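Tannase (Fusobacterium nucleatum subsp. nucleatum ATCC 25586, PDB 6YQ4) probably hydrolyses the galloyl esters of gallotannins, as tannases do, using an alpha/beta-hydrolase fold, and binds a magnesium ion. Local coordinates at residues A[160-165]-A[198-203]; A[81-86]-A[117-122]. One frame throughout, in Å; residues are numbered along the deposited sequence.

Contact 1 (A[160-165]-A[198-203]); sequences IISNGT and DDIFAV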
loop_
_atom_site.group_PDB
_atom_site.type_symbol
_atom_site.label_atom_id
_atom_site.label_comp_id
_atom_site.label_asym_id
_atom_site.label_seq_id
_atom_site.Cartn_x
_atom_site.Cartn_y
_atom_site.Cartn_z
ATOM N N ILE A 160 4.488 9.972 -13.829
ATOM C CA ILE A 160 3.399 9.170 -13.291
ATOM C C ILE A 160 3.533 9.141 -11.774
ATOM O O ILE A 160 4.557 8.695 -11.247
ATOM C CB ILE A 160 3.422 7.746 -13.873
ATOM C CG1 ILE A 160 3.039 7.755 -15.359
ATOM C CG2 ILE A 160 2.477 6.843 -13.106
ATOM C CD1 ILE A 160 3.200 6.397 -16.033
ATOM N N ILE A 161 2.505 9.600 -11.066
ATOM C CA ILE A 161 2.472 9.511 -9.609
ATOM C C ILE A 161 1.469 8.435 -9.232
ATOM O O ILE A 161 0.257 8.596 -9.438
ATOM C CB ILE A 161 2.118 10.844 -8.936
ATOM C CG1 ILE A 161 3.027 11.960 -9.465
ATOM C CG2 ILE A 161 2.217 10.699 -7.382
ATOM C CD1 ILE A 161 2.439 12.741 -10.621
ATOM N N SER A 162 1.977 7.347 -8.667
ATOM C CA SER A 162 1.151 6.274 -8.140
ATOM C C SER A 162 0.533 6.664 -6.803
ATOM O O SER A 162 1.169 7.353 -5.998
ATOM C CB SER A 162 2.009 5.026 -7.963
ATOM O OG SER A 162 1.234 3.862 -7.825
ATOM N N ASN A 163 -0.705 6.200 -6.562
ATOM C CA ASN A 163 -1.372 6.309 -5.265
ATOM C C ASN A 163 -2.128 5.014 -4.932
ATOM O O ASN A 163 -2.628 4.312 -5.814
ATOM C CB ASN A 163 -2.343 7.503 -5.234
ATOM C CG ASN A 163 -2.743 7.902 -3.814
ATOM O OD1 ASN A 163 -1.911 7.921 -2.899
ATOM N ND2 ASN A 163 -4.026 8.222 -3.623
ATOM N N GLY A 164 -2.185 4.697 -3.644
ATOM C CA GLY A 164 -2.922 3.548 -3.152
ATOM C C GLY A 164 -3.019 3.591 -1.643
ATOM O O GLY A 164 -2.343 4.369 -0.971
ATOM N N THR A 165 -3.888 2.742 -1.119
ATOM C CA THR A 165 -4.155 2.641 0.309
ATOM C C THR A 165 -4.086 1.178 0.690
ATOM O O THR A 165 -4.692 0.333 0.018
ATOM C CB THR A 165 -5.543 3.197 0.671
ATOM O OG1 THR A 165 -5.602 4.607 0.398
ATOM C CG2 THR A 165 -5.856 2.941 2.139
ATOM N N ASP A 198 7.815 0.262 -17.251
ATOM C CA ASP A 198 6.878 0.377 -16.140
ATOM C C ASP A 198 7.431 1.139 -14.936
ATOM O O ASP A 198 6.778 1.171 -13.882
ATOM C CB ASP A 198 6.383 -1.018 -15.719
ATOM C CG ASP A 198 7.519 -1.992 -15.457
ATOM O OD1 ASP A 198 8.382 -1.663 -14.619
ATOM O OD2 ASP A 198 7.538 -3.092 -16.067
ATOM N N ASP A 199 8.588 1.789 -15.056
ATOM C CA ASP A 199 9.067 2.631 -13.964
ATOM C C ASP A 199 8.196 3.881 -13.856
ATOM O O ASP A 199 7.641 4.354 -14.851
ATOM C CB ASP A 199 10.532 3.007 -14.181
ATOM C CG ASP A 199 10.733 3.867 -15.405
ATOM O OD1 ASP A 199 10.448 3.381 -16.522
ATOM O OD2 ASP A 199 11.163 5.030 -15.248
ATOM N N ILE A 200 8.057 4.410 -12.633
ATOM C CA ILE A 200 7.178 5.550 -12.402
ATOM C C ILE A 200 7.958 6.698 -11.766
ATOM O O ILE A 200 9.102 6.550 -11.348
ATOM C CB ILE A 200 5.937 5.196 -11.554
ATOM C CG1 ILE A 200 6.326 4.677 -10.183
ATOM C CG2 ILE A 200 5.096 4.159 -12.251
ATOM C CD1 ILE A 200 5.194 4.694 -9.239
ATOM N N PHE A 201 7.305 7.867 -11.707
ATOM C CA PHE A 201 7.992 9.070 -11.258
ATOM C C PHE A 201 7.975 9.218 -9.738
ATOM O O PHE A 201 8.975 9.642 -9.149
ATOM C CB PHE A 201 7.388 10.307 -11.930
ATOM C CG PHE A 201 8.044 11.610 -11.515
ATOM C CD1 PHE A 201 9.276 11.990 -12.028
ATOM C CD2 PHE A 201 7.429 12.440 -10.584
ATOM C CE1 PHE A 201 9.893 13.206 -11.629
ATOM C CE2 PHE A 201 8.020 13.628 -10.177
ATOM C CZ PHE A 201 9.265 14.019 -10.711
ATOM N N ALA A 202 6.870 8.875 -9.081
ATOM C CA ALA A 202 6.779 9.060 -7.640
ATOM C C ALA A 202 5.704 8.136 -7.087
ATOM O O ALA A 202 4.757 7.784 -7.784
ATOM C CB ALA A 202 6.471 10.518 -7.281
ATOM N N VAL A 203 5.878 7.743 -5.830
ATOM C CA VAL A 203 4.993 6.823 -5.136
ATOM C C VAL A 203 4.349 7.580 -3.991
ATOM O O VAL A 203 5.045 8.249 -3.217
ATOM C CB VAL A 203 5.757 5.601 -4.585
ATOM C CG1 VAL A 203 4.884 4.808 -3.658
ATOM C CG2 VAL A 203 6.254 4.734 -5.684
#

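Contact 2 (A[81-86]-A[117-122]); sequences GYMPGK and RGRTLT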
loop_
_atom_site.group_PDB
_atom_site.type_symbol
_atom_site.label_atom_id
_atom_site.label_comp_id
_atom_site.label_asym_id
_atom_site.label_seq_id
_atom_site.Cartn_x
_atom_site.Cartn_y
_atom_site.Cartn_z
ATOM N N GLY A 81 -7.228 -5.195 0.545
ATOM C CA GLY A 81 -7.243 -6.588 0.924
ATOM C C GLY A 81 -6.572 -7.525 -0.055
ATOM O O GLY A 81 -6.598 -8.744 0.157
ATOM N N TYR A 82 -5.946 -6.996 -1.097
ATOM C CA TYR A 82 -5.400 -7.763 -2.205
ATOM C C TYR A 82 -6.503 -8.412 -3.014
ATOM O O TYR A 82 -6.271 -9.413 -3.705
ATOM C CB TYR A 82 -4.369 -8.804 -1.732
ATOM C CG TYR A 82 -3.073 -8.152 -1.329
ATOM C CD1 TYR A 82 -2.183 -7.662 -2.290
ATOM C CD2 TYR A 82 -2.752 -7.980 0.011
ATOM C CE1 TYR A 82 -1.007 -7.027 -1.919
ATOM C CE2 TYR A 82 -1.574 -7.342 0.390
ATOM C CZ TYR A 82 -0.694 -6.885 -0.572
ATOM O OH TYR A 82 0.488 -6.274 -0.173
ATOM N N MET A 83 -7.686 -7.843 -2.933
ATOM C CA MET A 83 -8.895 -8.206 -3.650
ATOM C C MET A 83 -8.948 -7.459 -4.973
ATOM O O MET A 83 -8.316 -6.409 -5.130
ATOM C CB MET A 83 -10.115 -7.868 -2.796
ATOM C CG MET A 83 -10.247 -8.748 -1.583
ATOM S SD MET A 83 -10.897 -10.372 -2.048
ATOM C CE MET A 83 -12.557 -9.951 -2.530
ATOM N N PRO A 84 -9.696 -7.971 -5.949
ATOM C CA PRO A 84 -9.831 -7.261 -7.231
ATOM C C PRO A 84 -10.317 -5.828 -7.042
ATOM O O PRO A 84 -11.255 -5.561 -6.285
ATOM C CB PRO A 84 -10.880 -8.093 -7.985
ATOM C CG PRO A 84 -10.861 -9.424 -7.330
ATOM C CD PRO A 84 -10.548 -9.171 -5.890
ATOM N N GLY A 85 -9.707 -4.909 -7.773
ATOM C CA GLY A 85 -10.124 -3.527 -7.654
ATOM C C GLY A 85 -10.471 -2.877 -8.970
ATOM O O GLY A 85 -9.653 -2.853 -9.893
ATOM N N LYS A 86 -11.670 -2.325 -9.068
ATOM C CA LYS A 86 -12.088 -1.760 -10.336
ATOM C C LYS A 86 -11.469 -0.386 -10.514
ATOM O O LYS A 86 -11.044 0.258 -9.551
ATOM C CB LYS A 86 -13.624 -1.655 -10.419
ATOM C CG LYS A 86 -14.340 -2.985 -10.535
ATOM C CD LYS A 86 -14.977 -3.158 -11.906
ATOM C CE LYS A 86 -15.589 -4.561 -12.091
ATOM N NZ LYS A 86 -17.060 -4.629 -11.796
ATOM N N ARG A 117 -6.596 -7.185 -11.183
ATOM C CA ARG A 117 -7.107 -8.429 -10.621
ATOM C C ARG A 117 -6.709 -8.556 -9.158
ATOM O O ARG A 117 -5.812 -7.876 -8.666
ATOM C CB ARG A 117 -6.586 -9.649 -11.384
ATOM C CG ARG A 117 -6.926 -9.691 -12.867
ATOM C CD ARG A 117 -6.136 -10.793 -13.560
ATOM N NE ARG A 117 -4.800 -10.328 -13.917
ATOM C CZ ARG A 117 -3.786 -11.131 -14.220
ATOM N NH1 ARG A 117 -3.965 -12.444 -14.224
ATOM N NH2 ARG A 117 -2.600 -10.619 -14.529
ATOM N N GLY A 118 -7.399 -9.447 -8.458
ATOM C CA GLY A 118 -7.164 -9.661 -7.047
ATOM C C GLY A 118 -7.422 -11.114 -6.719
ATOM O O GLY A 118 -7.784 -11.916 -7.585
ATOM N N ARG A 119 -7.304 -11.415 -5.425
ATOM C CA ARG A 119 -7.003 -12.757 -4.954
ATOM C C ARG A 119 -8.172 -13.734 -5.072
ATOM O O ARG A 119 -7.932 -14.942 -5.113
ATOM C CB ARG A 119 -6.506 -12.683 -3.498
ATOM C CG ARG A 119 -7.480 -11.990 -2.545
ATOM C CD ARG A 119 -6.895 -11.998 -1.168
ATOM N NE ARG A 119 -7.711 -11.348 -0.141
ATOM C CZ ARG A 119 -8.788 -11.876 0.427
ATOM N NH1 ARG A 119 -9.293 -13.069 0.018
ATOM N NH2 ARG A 119 -9.405 -11.182 1.376
ATOM N N THR A 120 -9.418 -13.269 -5.137
ATOM C CA THR A 120 -10.541 -14.200 -5.242
ATOM C C THR A 120 -10.980 -14.475 -6.677
ATOM O O THR A 120 -11.866 -15.307 -6.880
ATOM C CB THR A 120 -11.749 -13.694 -4.444
ATOM O OG1 THR A 120 -12.034 -12.348 -4.822
ATOM C CG2 THR A 120 -11.471 -13.729 -2.952
ATOM N N LEU A 121 -10.376 -13.833 -7.665
ATOM C CA LEU A 121 -10.859 -13.900 -9.042
ATOM C C LEU A 121 -10.642 -15.276 -9.680
ATOM O O LEU A 121 -9.563 -15.863 -9.587
ATOM C CB LEU A 121 -10.143 -12.837 -9.860
ATOM C CG LEU A 121 -10.775 -12.163 -11.059
ATOM C CD1 LEU A 121 -12.275 -11.883 -10.842
ATOM C CD2 LEU A 121 -9.985 -10.863 -11.249
ATOM N N THR A 122 -11.664 -15.783 -10.355
ATOM C CA THR A 122 -11.552 -17.035 -11.099
ATOM C C THR A 122 -11.801 -16.813 -12.586
ATOM O O THR A 122 -12.409 -15.819 -13.006
ATOM C CB THR A 122 -12.534 -18.139 -10.603
ATOM O OG1 THR A 122 -13.891 -17.691 -10.711
ATOM C CG2 THR A 122 -12.243 -18.561 -9.170
#

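Contact 1 (A[160-165]-A[198-203])
Ile-161 and Ser-162 pair with Ala-202 and Val-203 where strand 160-163 runs parallel to the start of strand 202-206 in the central alpha/beta-hydrolase sheet, the loop residue Phe-201 lying beside Ile-160. A beta-alpha-beta crossover carrying helix 167-177 joins the two strands, and the first runs on to a probable nucleophile elbow. The case illustrates how such a pairing can be close on its inner side and looser at its margin. Ile-161 and Ala-202 face helix 482-493, while Ser-162 and Val-203 turn to helix 167-177. Ser-162 N donates to Ala-202 O at 2.9 Å, nearly along the C=O axis. On the crossover-helix face, Ile-200 holds CG1 between its backbone N and carbonyl carbon (chi1 60°), which sends CD1 inward to 3.4 Å from Ser-162 CB. The side chains of Ile-160 and Ile-200 cross at about a right angle, CG2 to CG2 at 3.8 Å.

The looser side is the partly exposed Asp-199, which points away, and the outer end of Phe-201, whose ring leaves the pairing to meet Tyr-435 and Val-492. The backbone of Phe-201 nevertheless belongs to the tight part, for two donors grip Ile-160 O. Phe-201 N approaches it in the carbonyl plane at 2.9 Å. Tilted out of that plane, Ala-202 N reaches Ile-160 O at 3.2 Å.

Contact 2 (A[81-86]-A[117-122])
Arg-119 reaches along the backbone of Gly-81 and Tyr-82, and its course shows how one long side chain can join two loops that have no regular secondary structure. Its backbone N donates to Tyr-82 O at 2.8 Å. CB and CG then stay beside the same oxygen, CG at 3.1 Å from Tyr-82 O, because CG stands between the backbone N and the carbonyl carbon (chi1 56°). From CG to NE the chain is extended; CD passes Tyr-82 CB and comes within 3.5 Å of Gly-81 O. NE makes the cross-loop side-chain hydrogen bond, 2.8 Å to Gly-81 O with an angle of 160° at the hydrogen, and that oxygen lies in the guanidinium plane. Over the middle of one guanidinium face sits Met-83 SD, 3.6 Å from Arg-119 CZ. The tip is held further on: NH1 donates to Asn-367 OD1 and Arg-236 O, and NH2 bonds weakly to Tyr-243 OH. Together these partners would limit the rotation of the flat group.

Beside it, Met-83 folds back, chi2 and chi3 both near -70°, bringing CE to 3.4 Å from Thr-120 OG1. Gly-118, first residue of a type I turn ending at Leu-121, packs against Pro-84, its CA 3.2 Å from Pro-84 N; a CB there would point into Pro-84 N and Met-83 C and clash. Gly-81 lies near the likely Ser-His-Asp triad without touching it, and beside a glycerol probably from the crystallisation liquor. This loop after strand 73-76 is in the position of the one that lines the oxyanion hole in many alpha/beta hydrolases, and probably has a similar place here.

How the contacts relate
From the N terminus, strand 73-76 runs into the loop of 81-86; the chain then makes helix 100-106 and strand 110-114 before 117-122 closes contact 2. Helix 134-148 and the magnesium-binding residues Asp-150, Met-153 and Gly-155 follow, and only then does contact 1 open at strand 160-163, closing after a helical excursion. The two are thus in series, neither nested nor crossed. Contact 2 joins loops that follow adjacent strands, and contact 1 joins the next strands across the sheet. Their centres are 20 Å apart and their nearest atoms about 6 Å, without touching; Tyr-82 packs on helix 167-177, so the two contacts are linked indirectly through that helix.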